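ORF10 (Moritella marina, PDB 6RIW) probably catalyses chain-extending condensation in polyunsaturated fatty acid synthesis, this chain being the ketosynthase-chain length factor didomain of a longer synthase. Local coordinates at residues I847-L852 against L880-S885. Residues are numbered along the deposited sequence; the frame is centred on the assembly and turned at random.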
ATOM      1  N   ILE A 847       0.004  -1.752  22.275  1.00 11.50           N
ATOM      2  CA  ILE A 847      -1.129  -2.253  23.053  1.00 10.31           C
ATOM      3  C   ILE A 847      -0.661  -2.935  24.341  1.00 14.20           C
ATOM      4  O   ILE A 847      -1.261  -2.728  25.410  1.00 12.54           O
ATOM      5  CB  ILE A 847      -1.999  -3.181  22.193  1.00 11.42           C
ATOM      6  CG1 ILE A 847      -2.722  -2.315  21.145  1.00 12.85           C
ATOM      7  CG2 ILE A 847      -3.015  -3.974  23.081  1.00 15.08           C
ATOM      8  CD1 ILE A 847      -3.687  -3.095  20.266  1.00 12.36           C
ATOM      9  N   LYS A 848       0.406  -3.754  24.275  1.00 11.13           N
ATOM     10  CA  LYS A 848       0.992  -4.280  25.511  1.00 12.93           C
ATOM     11  C   LYS A 848       1.297  -3.149  26.493  1.00 14.55           C
ATOM     12  O   LYS A 848       0.958  -3.222  27.685  1.00 13.45           O
ATOM     13  CB  LYS A 848       2.283  -5.053  25.231  1.00 14.88           C
ATOM     14  CG  LYS A 848       3.067  -5.369  26.524  1.00 16.29           C
ATOM     15  CD  LYS A 848       4.422  -6.040  26.267  1.00 15.20           C
ATOM     16  CE  LYS A 848       5.322  -6.041  27.513  1.00 21.24           C
ATOM     17  NZ  LYS A 848       6.672  -6.605  27.220  1.00 19.01           N
ATOM     18  N   THR A 849       1.979  -2.117  25.999  1.00 10.65           N
ATOM     19  CA  THR A 849       2.418  -1.013  26.851  1.00 12.82           C
ATOM     20  C   THR A 849       1.227  -0.241  27.399  1.00 16.64           C
ATOM     21  O   THR A 849       1.185   0.091  28.595  1.00 15.29           O
ATOM     22  CB  THR A 849       3.342  -0.096  26.056  1.00 12.39           C
ATOM     23  OG1 THR A 849       4.486  -0.834  25.602  1.00 12.12           O
ATOM     24  CG2 THR A 849       3.808   1.097  26.891  1.00 11.35           C
ATOM     25  N   ALA A 850       0.235   0.041  26.546  1.00 11.75           N
ATOM     26  CA  ALA A 850      -0.958   0.745  27.023  1.00 14.99           C
ATOM     27  C   ALA A 850      -1.718  -0.068  28.069  1.00 17.77           C
ATOM     28  O   ALA A 850      -2.223   0.498  29.045  1.00 16.66           O
ATOM     29  CB  ALA A 850      -1.874   1.088  25.851  1.00 13.31           C
ATOM     30  N   LEU A 851      -1.816  -1.395  27.891  1.00 13.57           N
ATOM     31  CA  LEU A 851      -2.508  -2.210  28.898  1.00 14.98           C
ATOM     32  C   LEU A 851      -1.765  -2.183  30.231  1.00 19.07           C
ATOM     33  O   LEU A 851      -2.394  -2.079  31.293  1.00 20.75           O
ATOM     34  CB  LEU A 851      -2.687  -3.652  28.404  1.00 16.01           C
ATOM     35  CG  LEU A 851      -3.687  -3.953  27.265  1.00 16.09           C
ATOM     36  CD1 LEU A 851      -3.562  -5.413  26.763  1.00 15.32           C
ATOM     37  CD2 LEU A 851      -5.150  -3.664  27.664  1.00 15.70           C
ATOM     38  N   LEU A 852      -0.428  -2.267  30.198  1.00 18.65           N
ATOM     39  CA  LEU A 852       0.357  -2.231  31.430  1.00 20.39           C
ATOM     40  C   LEU A 852       0.203  -0.900  32.147  1.00 21.53           C
ATOM     41  O   LEU A 852       0.053  -0.863  33.370  1.00 19.24           O
ATOM     42  CB  LEU A 852       1.838  -2.462  31.129  1.00 16.76           C
ATOM     43  CG  LEU A 852       2.280  -3.877  30.732  1.00 25.85           C
ATOM     44  CD1 LEU A 852       3.817  -3.934  30.673  1.00 29.62           C
ATOM     45  CD2 LEU A 852       1.730  -4.926  31.690  1.00 27.73           C
ATOM     46  N   LEU A 880       9.212   5.890  21.062  1.00 12.34           N
ATOM     47  CA  LEU A 880       7.966   6.435  21.588  1.00 14.28           C
ATOM     48  C   LEU A 880       8.028   6.481  23.103  1.00 16.59           C
ATOM     49  O   LEU A 880       8.646   5.619  23.736  1.00 15.14           O
ATOM     50  CB  LEU A 880       6.748   5.593  21.195  1.00 14.35           C
ATOM     51  CG  LEU A 880       6.391   5.516  19.720  1.00 13.49           C
ATOM     52  CD1 LEU A 880       7.235   4.464  19.036  1.00 17.58           C
ATOM     53  CD2 LEU A 880       4.902   5.161  19.577  1.00 12.41           C
ATOM     54  N   ILE A 881       7.351   7.467  23.678  1.00 13.13           N
ATOM     55  CA  ILE A 881       7.140   7.532  25.125  1.00 14.65           C
ATOM     56  C   ILE A 881       5.641   7.481  25.372  1.00 12.40           C
ATOM     57  O   ILE A 881       4.899   8.312  24.842  1.00 13.20           O
ATOM     58  CB  ILE A 881       7.728   8.813  25.745  1.00 16.50           C
ATOM     59  CG1 ILE A 881       9.233   8.941  25.469  1.00 19.18           C
ATOM     60  CG2 ILE A 881       7.399   8.847  27.230  1.00 18.93           C
ATOM     61  CD1 ILE A 881      10.085   7.788  26.079  1.00 18.53           C
ATOM     62  N   LEU A 882       5.194   6.512  26.165  1.00 13.03           N
ATOM     63  CA  LEU A 882       3.804   6.414  26.580  1.00 12.87           C
ATOM     64  C   LEU A 882       3.736   6.626  28.085  1.00 15.88           C
ATOM     65  O   LEU A 882       4.691   6.315  28.804  1.00 15.59           O
ATOM     66  CB  LEU A 882       3.209   5.041  26.241  1.00 13.70           C
ATOM     67  CG  LEU A 882       2.654   4.888  24.824  1.00 14.08           C
ATOM     68  CD1 LEU A 882       3.798   4.950  23.785  1.00 16.10           C
ATOM     69  CD2 LEU A 882       1.863   3.592  24.718  1.00 15.08           C
ATOM     70  N   SER A 883       2.603   7.138  28.570  1.00 15.23           N
ATOM     71  CA  SER A 883       2.517   7.447  29.995  1.00 19.57           C
ATOM     72  C   SER A 883       1.160   7.026  30.536  1.00 17.81           C
ATOM     73  O   SER A 883       0.165   6.990  29.807  1.00 18.31           O
ATOM     74  CB  SER A 883       2.801   8.941  30.244  1.00 23.38           C
ATOM     75  OG  SER A 883       1.728   9.738  29.779  1.00 28.71           O
ATOM     76  N   SER A 884       1.137   6.662  31.820  1.00 17.84           N
ATOM     77  CA  SER A 884      -0.107   6.280  32.455  1.00 20.40           C
ATOM     78  C   SER A 884      -0.982   7.508  32.677  1.00 20.10           C
ATOM     79  O   SER A 884      -0.513   8.649  32.675  1.00 20.24           O
ATOM     80  CB  SER A 884       0.161   5.569  33.788  1.00 24.34           C
ATOM     81  OG  SER A 884       0.947   6.389  34.633  1.00 25.40           O
ATOM     82  N   SER A 885      -2.258   7.252  32.890  1.00 20.06           N
ATOM     83  CA  SER A 885      -3.254   8.298  33.073  1.00 24.49           C
ATOM     84  C   SER A 885      -3.905   8.152  34.447  1.00 26.32           C
ATOM     85  O   SER A 885      -3.591   7.233  35.219  1.00 22.82           O
ATOM     86  CB  SER A 885      -4.297   8.234  31.967  1.00 20.26           C
ATOM     87  OG  SER A 885      -5.129   7.112  32.155  1.00 19.15           O
TER
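Leu882, on strand 876-884, reaches across to Thr849 and Ala850 on helix 841-854, and its side chain carries the whole contact. It begins at CB, which lies 4.0 Å from Thr849 CG2. From there chi1 of -85° sets CG anti to the carbonyl carbon, and chi2 of 67° extends CD2 away from CA, making it the branch that leads to the helix. CD2, the tip, sits 3.8 Å from Thr849 CG2 and also approaches the backbone, 4.3 Å from Ala850 N. The two side chains meet at an oblique angle, purely by van der Waals contact.

Each residue type fits its place. Threonine offers a methyl and a hydroxyl: chi1 of -60° sets OG1 beside the backbone N and puts CG2 anti to it, facing the leucine. OG1 hydrogen-bonds to Ser845 O one turn earlier, so the buried hydroxyl is satisfied within its own helix. The small alanine is consistent with the close approach of the leucine methyl to the helix backbone. Ala850 and Leu882 are the nearest CA pair of the two segments, 7.4 Å apart.

The contact joins helix to sheet in the second ketosynthase-like half of this thiolase-fold chain. Strand 876-884 pairs antiparallel with strands 763-772 and 865-870; Thr849 also packs on Ile866 and Ile868 of the latter, Ala850 on Ile471 and Met474 of strand 469-478, and helix 484-492 covers Ile847 and Leu851.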